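Local coordinates for probable TonB-dependent siderophore receptor PiuA (Acinetobacter baumannii, PDB 5FP1), which probably takes part in the first step of iron uptake by binding ferric siderophores, possibly including ferric enterobactin, at the outer membrane, as a TonB-dependent receptor, at residues 35-38 and 43-46. Sequence-based numbering, arbitrary orientation.
Sequences APLL and SVSV
Leu37 meets Val44 and Val46 through aliphatic groups alone, so no ring, amide or carboxylate presents a face or an edge to the other side of this contact. CB, CG1 and CG2 of Val44 form a branched aliphatic end that faces one methyl of Leu37. CD2 of Leu37 lies 4.1 Å from CB of Val44, and at 4.2 Å from both CG1 and CG2 of that valine. The methyl sits over the branch point of the valine, reaching it from beyond the end of the side chain. The other branch of the leucine serves Val46: CD1 of Leu37 is 4.1 Å from CG2 of Val46, a methyl-to-methyl touch. A single side chain thus spans two residues on the same face of the strand, crossing each valine at about a right angle. Its reach comes from an extended shape, with CG anti to the carbonyl carbon (chi1 -68°) and CD1 carried outward by a chi2 of 177°. In Val46, CG2 is likewise anti to the carbonyl carbon, which brings it to CD1 of Leu37. The CA atoms of Leu37 and Val44 remain 7.4 Å apart, and the two segments together bury just 105 Å², a light van der Waals contact within the plug domain. The 3-10 segment that begins at Leu37 is held against the barrel, where the carbonyl O of Leu37 accepts a hydrogen bond from Lys528 on strand 518-531. On the strand side, Ser43 and Ser45 make backbone hydrogen bonds with Lys121 and Val119, which pair 43-47 with the antiparallel strand 114-121. Leu37 thus packs the loop onto 43-47, an outermost strand of the five-stranded mixed plug sheet.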
# COMPACT_ATOMS: atom_id res chain seq x y z
N ALA A 35 4.98 -14.86 -18.10
CA ALA A 35 4.01 -15.93 -18.34
C ALA A 35 2.64 -15.52 -17.84
O ALA A 35 2.55 -14.68 -16.96
CB ALA A 35 4.47 -17.21 -17.65
N PRO A 36 1.56 -16.14 -18.37
CA PRO A 36 0.22 -15.90 -17.84
C PRO A 36 0.15 -16.27 -16.37
O PRO A 36 0.95 -17.07 -15.90
CB PRO A 36 -0.70 -16.81 -18.67
CG PRO A 36 0.19 -17.63 -19.55
CD PRO A 36 1.56 -17.02 -19.56
N LEU A 37 -0.79 -15.67 -15.64
CA LEU A 37 -0.81 -15.88 -14.20
C LEU A 37 -1.02 -17.36 -13.85
O LEU A 37 -0.43 -17.87 -12.90
CB LEU A 37 -1.84 -14.97 -13.56
CG LEU A 37 -1.45 -13.47 -13.65
CD1 LEU A 37 -2.58 -12.66 -13.04
CD2 LEU A 37 -0.11 -13.20 -12.98
N LEU A 38 -1.81 -18.07 -14.65
CA LEU A 38 -2.05 -19.52 -14.44
C LEU A 38 -0.77 -20.35 -14.34
O LEU A 38 -0.68 -21.31 -13.56
CB LEU A 38 -2.93 -20.04 -15.60
CG LEU A 38 -3.28 -21.53 -15.60
CD1 LEU A 38 -4.21 -21.83 -14.44
CD2 LEU A 38 -3.93 -21.91 -16.93
N SER A 43 2.39 -16.33 -6.13
CA SER A 43 1.05 -15.82 -5.84
C SER A 43 0.92 -14.37 -6.25
O SER A 43 1.70 -13.51 -5.85
CB SER A 43 0.75 -15.95 -4.36
OG SER A 43 0.80 -17.31 -3.96
N VAL A 44 -0.09 -14.11 -7.06
CA VAL A 44 -0.40 -12.74 -7.52
C VAL A 44 -1.91 -12.60 -7.49
O VAL A 44 -2.64 -13.49 -7.98
CB VAL A 44 0.06 -12.51 -8.96
CG1 VAL A 44 -0.22 -11.07 -9.41
CG2 VAL A 44 1.52 -12.84 -9.14
N SER A 45 -2.40 -11.55 -6.82
CA SER A 45 -3.82 -11.21 -6.82
C SER A 45 -4.00 -9.91 -7.60
O SER A 45 -3.26 -8.94 -7.40
CB SER A 45 -4.36 -10.97 -5.42
OG SER A 45 -4.41 -12.18 -4.67
N VAL A 46 -5.03 -9.85 -8.42
CA VAL A 46 -5.34 -8.61 -9.14
C VAL A 46 -6.67 -8.05 -8.69
O VAL A 46 -7.70 -8.74 -8.71
CB VAL A 46 -5.33 -8.82 -10.66
CG1 VAL A 46 -5.64 -7.52 -11.39
CG2 VAL A 46 -3.97 -9.35 -11.09